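Possible TctC subunit of the Tripartite Tricarboxylate Transport(TTT) Family (Rhodopseudomonas palustris, PDB 6HKE) binds malate in the periplasm and probably delivers it to the membrane components of a tripartite tricarboxylate transporter for high-affinity C4-dicarboxylate uptake. Local coordinates at residues K26-T30 with D191-N195. The protein carries 2 engineered substitutions. Numbering follows the deposited sequence.
With LMR ((2S)-2-hydroxybutanedioic acid), chain E; MLT (D-malate), chain D.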
ATOM      1  N   LYS A  26      -3.858   9.010   8.831  1.00 26.60           N
ATOM      2  CA  LYS A  26      -3.885   8.136  10.032  1.00 31.59           C
ATOM      3  C   LYS A  26      -5.046   7.134   9.893  1.00 30.00           C
ATOM      4  O   LYS A  26      -6.086   7.475   9.285  1.00 30.36           O
ATOM      5  CB  LYS A  26      -3.963   9.016  11.286  1.00 33.56           C
ATOM      6  CG  LYS A  26      -3.689   8.281  12.587  1.00 40.16           C
ATOM      7  CD  LYS A  26      -3.796   9.137  13.845  1.00 44.88           C
ATOM      8  CE  LYS A  26      -3.350   8.397  15.100  1.00 47.60           C
ATOM      9  NZ  LYS A  26      -3.563   9.199  16.334  1.00 53.06           N
ATOM     10  N   GLY A  27      -4.863   5.907  10.384  1.00 30.24           N
ATOM     11  CA  GLY A  27      -5.917   4.870  10.407  1.00 27.42           C
ATOM     12  C   GLY A  27      -5.900   3.971   9.180  1.00 25.40           C
ATOM     13  O   GLY A  27      -6.440   2.874   9.272  1.00 22.99           O
ATOM     14  N   GLY A  28      -5.304   4.407   8.067  1.00 23.63           N
ATOM     15  CA  GLY A  28      -5.230   3.607   6.828  1.00 22.24           C
ATOM     16  C   GLY A  28      -4.126   2.555   6.876  1.00 21.48           C
ATOM     17  O   GLY A  28      -3.370   2.476   7.836  1.00 21.16           O
ATOM     18  N   PRO A  29      -4.009   1.705   5.834  1.00 21.10           N
ATOM     19  CA  PRO A  29      -3.104   0.557   5.860  1.00 20.66           C
ATOM     20  C   PRO A  29      -1.641   0.932   6.109  1.00 22.41           C
ATOM     21  O   PRO A  29      -1.010   0.282   6.936  1.00 23.48           O
ATOM     22  CB  PRO A  29      -3.229  -0.074   4.471  1.00 20.93           C
ATOM     23  CG  PRO A  29      -3.906   1.003   3.614  1.00 21.89           C
ATOM     24  CD  PRO A  29      -4.763   1.799   4.576  1.00 21.25           C
ATOM     25  N   THR A  30      -1.128   1.941   5.393  1.00 21.28           N
ATOM     26  CA  THR A  30       0.300   2.308   5.465  1.00 20.80           C
ATOM     27  C   THR A  30       0.597   2.791   6.888  1.00 21.96           C
ATOM     28  O   THR A  30       1.563   2.300   7.504  1.00 20.37           O
ATOM     29  CB  THR A  30       0.687   3.308   4.374  1.00 21.23           C
ATOM     30  OG1 THR A  30       0.573   2.704   3.087  1.00 19.16           O
ATOM     31  CG2 THR A  30       2.107   3.791   4.551  1.00 23.02           C
ATOM     32  N   ASP A 191      -8.493  -1.887  -2.357  1.00 26.05           N
ATOM     33  CA  ASP A 191      -7.796  -1.553  -1.091  1.00 26.34           C
ATOM     34  C   ASP A 191      -6.905  -2.722  -0.642  1.00 24.13           C
ATOM     35  O   ASP A 191      -7.178  -3.868  -0.962  1.00 22.91           O
ATOM     36  CB  ASP A 191      -8.813  -1.100  -0.047  1.00 28.00           C
ATOM     37  CG  ASP A 191      -8.248  -0.259   1.096  1.00 30.95           C
ATOM     38  OD1 ASP A 191      -7.063   0.123   1.028  1.00 31.00           O
ATOM     39  OD2 ASP A 191      -9.009   0.000   2.064  1.00 34.61           O
ATOM     40  N   GLN A 192      -5.849  -2.383   0.081  1.00 23.62           N
ATOM     41  CA  GLN A 192      -4.983  -3.319   0.825  1.00 24.88           C
ATOM     42  C   GLN A 192      -5.820  -4.059   1.883  1.00 26.21           C
ATOM     43  O   GLN A 192      -6.668  -3.440   2.562  1.00 24.37           O
ATOM     44  CB  GLN A 192      -3.809  -2.515   1.389  1.00 26.23           C
ATOM     45  CG  GLN A 192      -2.815  -2.116   0.307  1.00 26.65           C
ATOM     46  CD  GLN A 192      -1.959  -0.948   0.704  1.00 26.22           C
ATOM     47  OE1 GLN A 192      -0.848  -1.132   1.200  1.00 26.41           O
ATOM     48  NE2 GLN A 192      -2.497   0.255   0.531  1.00 26.26           N
ATOM     49  N   ILE A 193      -5.565  -5.356   2.023  1.00 26.52           N
ATOM     50  CA  ILE A 193      -6.362  -6.274   2.875  1.00 26.05           C
ATOM     51  C   ILE A 193      -6.369  -5.775   4.329  1.00 25.42           C
ATOM     52  O   ILE A 193      -7.436  -5.895   4.955  1.00 27.23           O
ATOM     53  CB  ILE A 193      -5.844  -7.722   2.710  1.00 26.68           C
ATOM     54  CG1 ILE A 193      -6.801  -8.732   3.341  1.00 27.64           C
ATOM     55  CG2 ILE A 193      -4.437  -7.876   3.242  1.00 25.08           C
ATOM     56  CD1 ILE A 193      -6.526 -10.154   2.942  1.00 30.12           C
ATOM     57  N   VAL A 194      -5.260  -5.249   4.864  1.00 25.60           N
ATOM     58  CA  VAL A 194      -5.209  -4.793   6.292  1.00 28.23           C
ATOM     59  C   VAL A 194      -6.223  -3.672   6.522  1.00 24.69           C
ATOM     60  O   VAL A 194      -6.785  -3.623   7.586  1.00 25.55           O
ATOM     61  CB  VAL A 194      -3.814  -4.359   6.784  1.00 30.26           C
ATOM     62  CG1 VAL A 194      -2.843  -5.519   6.787  1.00 31.86           C
ATOM     63  CG2 VAL A 194      -3.263  -3.196   5.998  1.00 33.20           C
ATOM     64  N   ASN A 195      -6.466  -2.804   5.554  1.00 25.67           N
ATOM     65  CA  ASN A 195      -7.527  -1.781   5.712  1.00 27.31           C
ATOM     66  C   ASN A 195      -8.909  -2.429   5.604  1.00 27.61           C
ATOM     67  O   ASN A 195      -9.798  -2.033   6.379  1.00 31.75           O
ATOM     68  CB  ASN A 195      -7.435  -0.679   4.667  1.00 29.30           C
ATOM     69  CG  ASN A 195      -8.125   0.579   5.141  1.00 30.31           C
ATOM     70  OD1 ASN A 195      -8.026   0.935   6.315  1.00 30.76           O
ATOM     71  ND2 ASN A 195      -8.809   1.252   4.233  1.00 30.94           N
TER
HETATM   72  C1  LMR E 402      -2.967   3.534  -0.922  0.50 21.59           C
HETATM   73  O1A LMR E 402      -1.885   3.997  -1.315  0.50 22.44           O
HETATM   74  O1B LMR E 402      -3.891   3.140  -1.682  0.50 21.49           O
HETATM   75  C2  LMR E 402      -3.176   3.420   0.596  0.50 21.68           C
HETATM   76  O2  LMR E 402      -2.115   2.774   1.290  0.50 21.27           O
HETATM   77  C3  LMR E 402      -3.383   4.781   1.268  0.50 22.34           C
HETATM   78  C4  LMR E 402      -3.283   4.554   2.766  0.50 22.43           C
HETATM   79  O4A LMR E 402      -4.307   4.740   3.449  0.50 23.07           O
HETATM   80  O4B LMR E 402      -2.193   4.149   3.241  0.50 20.64           O
HETATM   81  C1  MLT D 401      -2.685   3.669  -0.839  0.50 25.58           C
HETATM   82  O1  MLT D 401      -1.673   3.522  -1.560  0.50 27.17           O
HETATM   83  O2  MLT D 401      -3.831   3.507  -1.315  0.50 27.40           O
HETATM   84  C2  MLT D 401      -2.491   4.087   0.601  0.50 24.87           C
HETATM   85  O3  MLT D 401      -1.544   3.322   1.374  0.50 24.46           O
HETATM   86  C3  MLT D 401      -3.754   3.950   1.397  0.50 25.36           C
HETATM   87  C4  MLT D 401      -3.363   4.459   2.761  0.50 25.30           C
HETATM   88  O4  MLT D 401      -2.356   3.974   3.345  0.50 23.34           O
HETATM   89  O5  MLT D 401      -4.065   5.385   3.216  0.50 25.36           O
HETATM   90  O   HOH W   1      -5.865   0.377   8.118  1.00 25.94           O
HETATM   91  O   HOH W   2       0.904   0.320   2.924  1.00 23.18           O
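Between the two lobes of this periplasmic binding protein, the malate pocket brings together two helix N-termini, those of helices 29-45 (N-cap G28) and 193-201 (N-cap Q192). P29 is the main direct contact, with 98 Å² of the 227 Å² buried between the segments. Its CA lies 5.0 Å from that of N195, and its ring fits among four side chains: P29 CB is 3.5 Å from V194 CG2, P29 CD 3.6 Å from N195 CG, and P29 CG 3.5 Å from Q192 NE2 and 4.2 Å from D191 OD1. No direct hydrogen bond joins the segments; water and ligand supply the polar links. One water donates to G27 O (2.8 Å) and N195 OD1 (2.9 Å); a second donates to Q192 OE1 (2.9 Å) and hydrogen-bonds T30 OG1 (2.4 Å). N195 ND2 donates a hydrogen bond to D191 OD2 (2.5 Å, 163°), while D191 OD1 is hydrogen-bonded to T174 OG1.

The two malate enantiomers were modelled in overlapping positions, as alternatives in one site. T30 N donates to a carboxylate oxygen of each, O4B of LMR (3.3 Å) and O4 of MLT (3.1 Å), and Q192 NE2 reaches the hydroxyl, O2 of LMR at 2.7 Å and, weakly, O3 of MLT at 3.3 Å. A CB built on G28 would fall 2.3 Å from LMR O4A, so glycine lets the carboxylate approach. With carboxylate at a helix N-terminus and hydroxyl at the Q192 side-chain amide, malate itself helps join the segments, probably favouring closure as in periplasmic binding proteins generally.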